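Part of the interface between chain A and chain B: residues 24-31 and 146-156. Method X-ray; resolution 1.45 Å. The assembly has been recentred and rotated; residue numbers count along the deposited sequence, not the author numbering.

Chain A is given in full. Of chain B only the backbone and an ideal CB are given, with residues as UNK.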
# COMPACT_ATOMS: atom_id res chain seq x y z
N LEU A 24 -21.02 -14.88 -15.18
CA LEU A 24 -19.92 -14.08 -15.75
C LEU A 24 -19.62 -14.48 -17.18
O LEU A 24 -19.43 -13.60 -18.02
CB LEU A 24 -18.70 -14.17 -14.86
CG LEU A 24 -17.49 -13.30 -15.35
CD1 LEU A 24 -17.89 -11.87 -15.62
CD2 LEU A 24 -16.39 -13.33 -14.32
N LEU A 25 -19.67 -15.77 -17.51
CA LEU A 25 -19.38 -16.21 -18.86
C LEU A 25 -20.39 -15.70 -19.87
O LEU A 25 -20.03 -15.57 -21.05
CB LEU A 25 -19.17 -17.71 -18.92
CG LEU A 25 -17.78 -18.05 -18.24
CD1 LEU A 25 -17.39 -19.36 -18.52
CD2 LEU A 25 -16.63 -17.11 -18.68
N ASP A 26 -21.63 -15.38 -19.45
CA ASP A 26 -22.61 -14.76 -20.35
C ASP A 26 -22.34 -13.26 -20.51
O ASP A 26 -22.74 -12.67 -21.50
CB ASP A 26 -24.04 -14.98 -19.87
CG ASP A 26 -24.52 -16.43 -20.02
OD1 ASP A 26 -23.81 -17.23 -20.67
OD2 ASP A 26 -25.56 -16.75 -19.45
N LEU A 27 -21.72 -12.62 -19.52
CA LEU A 27 -21.41 -11.20 -19.64
C LEU A 27 -20.24 -11.01 -20.58
O LEU A 27 -20.22 -10.04 -21.36
CB LEU A 27 -21.03 -10.64 -18.28
CG LEU A 27 -22.08 -10.75 -17.13
CD1 LEU A 27 -21.57 -10.10 -15.87
CD2 LEU A 27 -23.39 -10.17 -17.55
N VAL A 28 -19.26 -11.92 -20.53
CA VAL A 28 -18.06 -11.84 -21.37
C VAL A 28 -18.51 -11.91 -22.83
O VAL A 28 -19.16 -12.87 -23.22
CB VAL A 28 -17.08 -12.97 -21.03
CG1 VAL A 28 -15.89 -13.02 -22.02
CG2 VAL A 28 -16.54 -12.83 -19.59
N GLY A 29 -18.11 -10.90 -23.62
CA GLY A 29 -18.45 -10.80 -25.03
C GLY A 29 -19.77 -10.11 -25.31
O GLY A 29 -20.07 -9.83 -26.49
N ASN A 30 -20.59 -9.89 -24.28
CA ASN A 30 -21.92 -9.30 -24.42
C ASN A 30 -22.07 -7.95 -23.77
O ASN A 30 -22.86 -7.15 -24.25
CB ASN A 30 -22.99 -10.25 -23.89
CG ASN A 30 -23.12 -11.45 -24.83
OD1 ASN A 30 -23.12 -11.29 -26.06
ND2 ASN A 30 -23.32 -12.63 -24.25
N LEU A 31 -21.37 -7.69 -22.68
CA LEU A 31 -21.39 -6.37 -22.05
C LEU A 31 -20.02 -5.72 -22.28
O LEU A 31 -18.98 -6.41 -22.33
CB LEU A 31 -21.53 -6.47 -20.51
CG LEU A 31 -22.88 -6.76 -19.92
CD1 LEU A 31 -22.90 -6.46 -18.43
CD2 LEU A 31 -24.00 -6.11 -20.62
N UNK B 146 -11.19 -25.27 -19.34
CA UNK B 146 -11.53 -24.14 -18.47
C UNK B 146 -12.63 -23.37 -19.23
O UNK B 146 -12.35 -22.86 -20.30
CB UNK B 146 -10.32 -23.26 -18.16
N UNK B 147 -13.87 -23.31 -18.72
CA UNK B 147 -14.93 -22.63 -19.49
C UNK B 147 -14.64 -21.16 -19.77
O UNK B 147 -15.11 -20.61 -20.75
CB UNK B 147 -16.26 -22.74 -18.74
N UNK B 148 -13.82 -20.54 -18.94
CA UNK B 148 -13.48 -19.14 -19.13
C UNK B 148 -12.54 -18.97 -20.32
O UNK B 148 -12.66 -18.03 -21.10
CB UNK B 148 -12.84 -18.57 -17.86
N UNK B 149 -11.63 -19.94 -20.48
CA UNK B 149 -10.77 -19.97 -21.65
C UNK B 149 -11.61 -20.25 -22.90
O UNK B 149 -11.43 -19.58 -23.91
CB UNK B 149 -9.67 -21.02 -21.49
N UNK B 150 -12.50 -21.24 -22.83
CA UNK B 150 -13.34 -21.61 -23.97
C UNK B 150 -14.16 -20.40 -24.42
O UNK B 150 -14.25 -20.15 -25.61
CB UNK B 150 -14.26 -22.78 -23.61
N UNK B 151 -14.72 -19.64 -23.49
CA UNK B 151 -15.54 -18.50 -23.87
C UNK B 151 -14.69 -17.46 -24.63
O UNK B 151 -15.11 -16.95 -25.68
CB UNK B 151 -16.18 -17.87 -22.63
N UNK B 152 -13.52 -17.15 -24.08
CA UNK B 152 -12.63 -16.17 -24.71
C UNK B 152 -12.15 -16.63 -26.10
O UNK B 152 -12.10 -15.83 -27.03
CB UNK B 152 -11.42 -15.91 -23.81
N UNK B 153 -11.79 -17.90 -26.22
CA UNK B 153 -11.31 -18.44 -27.48
C UNK B 153 -12.43 -18.54 -28.49
O UNK B 153 -12.21 -18.32 -29.68
CB UNK B 153 -10.67 -19.81 -27.27
N UNK B 154 -13.66 -18.85 -28.04
CA UNK B 154 -14.80 -18.89 -28.97
C UNK B 154 -15.02 -17.51 -29.53
O UNK B 154 -15.28 -17.38 -30.73
CB UNK B 154 -16.07 -19.40 -28.28
N UNK B 155 -14.95 -16.49 -28.69
CA UNK B 155 -15.11 -15.09 -29.16
C UNK B 155 -13.98 -14.75 -30.14
O UNK B 155 -14.24 -14.21 -31.23
CB UNK B 155 -15.11 -14.11 -27.98
N UNK B 156 -12.74 -15.09 -29.76
CA UNK B 156 -11.59 -14.81 -30.64
C UNK B 156 -11.79 -15.48 -32.02
O UNK B 156 -11.49 -14.87 -33.03
CB UNK B 156 -10.29 -15.30 -29.99

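Position 146 comes just before the helix, and nothing of chain A lies within 5.5 Å of its ideal CB. Asp, Asn, Ser or Thr would suit, since each can accept a bond from a free backbone NH. It is Asp B146, the N-cap. Its OD1 accepts from the backbone N of residue 148 at 2.9 Å.

Position 147 opens the helix, with phi -60°. Its CB points sideways, and the ideal CB lies 3.6 Å from Leu A25 CD1. A small or compact apolar residue would suit, and the first turn of a helix tolerates proline. It is Pro B147. Pro B147 CB itself lies 3.7 Å from Leu A25 CD1.

At position 148 the ideal CB also points sideways, 4.1 Å from Leu A25 CD2. Chain A offers a methyl here and no charge. An aliphatic residue would fit, as would a long polar one that packs its stem and sends its end elsewhere. Arg B148 takes the second course. Its CG is 3.9 Å from Leu A25 CD2, while its end leads away to Asp B146 in a salt bridge, NH2 to OD2 at 2.8 Å. Arg B148 NE also donates to Asp B146 OD1 at 2.9 Å.

Position 149 points away from chain A, which sets no demand beyond a helix-compatible residue. It is Thr B149. Position 150 points sideways into space free of this stretch, so many helix formers would do. Lys B150 NZ makes a salt bridge to OD2 of residue 154 at 3.0 Å.

Position 151 points toward chain A. The ideal CB is 4.0 Å from Leu A25 CD2 and 4.9 Å from Val A28 CG1. The carbonyl oxygen of Leu A25 lies about as near, and that of Val A28, the first residue to leave the helix, a little farther on. A long side chain with an apolar stem and a donor at its end would suit: Arg or Lys. The residue is Arg B151. Arg B151 NE and Arg B151 NH2 both donate to Val A28 O, at 3.0 and 2.8 Å. Arg B151 CG packs 3.9 Å from Val A28 CG1. Arg B151 NH2 is 3.4 Å from Asn A30 ND2, but both are donors and do not bond.

Position 152 points sideways, and a branched or long apolar chain could reach Val A28. Leu B152 does so, CD2 to Val A28 CG1 at 4.1 Å.

Positions 153 and 154 are out of reach and open to many residues. They are Met B153 and Asp B154, the partner of Lys B150.

Position 155 points toward Val A28 and Gly A29 from a distance. A medium apolar residue would fill the gap. Ile B155 places CD1 3.8 Å from Val A28 CG1 and 3.7 Å from Gly A29 CA. An ideal CB on Gly A29 would come 2.7 Å from Ile B155 CD1, a clash.

Position 156 is also out of reach, so chain A sets no preference. It is Ala B156.

Chain B (146-156) DPRTKRLMDIA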
# COMPACT_ATOMS: atom_id res chain seq x y z
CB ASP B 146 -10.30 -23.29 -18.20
CG ASP B 146 -10.54 -22.14 -17.27
OD1 ASP B 146 -11.69 -21.63 -17.22
OD2 ASP B 146 -9.60 -21.76 -16.56
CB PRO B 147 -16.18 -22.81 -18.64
CG PRO B 147 -15.79 -23.41 -17.41
CD PRO B 147 -14.38 -23.86 -17.45
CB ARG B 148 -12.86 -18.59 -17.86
CG ARG B 148 -13.77 -18.72 -16.63
CD ARG B 148 -13.03 -18.59 -15.32
NE ARG B 148 -12.00 -19.62 -15.16
CZ ARG B 148 -11.12 -19.61 -14.17
NH1 ARG B 148 -11.18 -18.68 -13.23
NH2 ARG B 148 -10.16 -20.52 -14.13
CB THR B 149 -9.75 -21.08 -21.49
OG1 THR B 149 -8.89 -20.70 -20.42
CG2 THR B 149 -8.92 -21.31 -22.77
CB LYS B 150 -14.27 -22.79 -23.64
CG LYS B 150 -15.09 -23.23 -24.87
CD LYS B 150 -15.82 -24.51 -24.64
CE LYS B 150 -16.40 -25.04 -25.94
NZ LYS B 150 -17.39 -24.09 -26.55
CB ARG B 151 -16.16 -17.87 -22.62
CG ARG B 151 -17.03 -16.63 -22.87
CD ARG B 151 -18.19 -16.96 -23.77
NE ARG B 151 -19.02 -15.77 -23.93
CZ ARG B 151 -19.81 -15.57 -24.97
NH1 ARG B 151 -19.91 -16.49 -25.93
NH2 ARG B 151 -20.50 -14.43 -25.07
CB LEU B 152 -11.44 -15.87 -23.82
CG LEU B 152 -11.74 -14.97 -22.64
CD1 LEU B 152 -10.58 -15.00 -21.65
CD2 LEU B 152 -11.99 -13.51 -23.10
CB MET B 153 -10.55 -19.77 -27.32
CG MET B 153 -9.26 -19.63 -26.51
SD MET B 153 -8.12 -18.45 -27.31
CE MET B 153 -6.77 -18.46 -26.14
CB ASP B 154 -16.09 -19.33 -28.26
CG ASP B 154 -16.16 -20.81 -27.93
OD1 ASP B 154 -15.33 -21.58 -28.46
OD2 ASP B 154 -17.05 -21.19 -27.12
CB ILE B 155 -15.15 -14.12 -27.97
CG1 ILE B 155 -16.43 -14.34 -27.13
CG2 ILE B 155 -15.11 -12.67 -28.46
CD1 ILE B 155 -16.29 -13.76 -25.72
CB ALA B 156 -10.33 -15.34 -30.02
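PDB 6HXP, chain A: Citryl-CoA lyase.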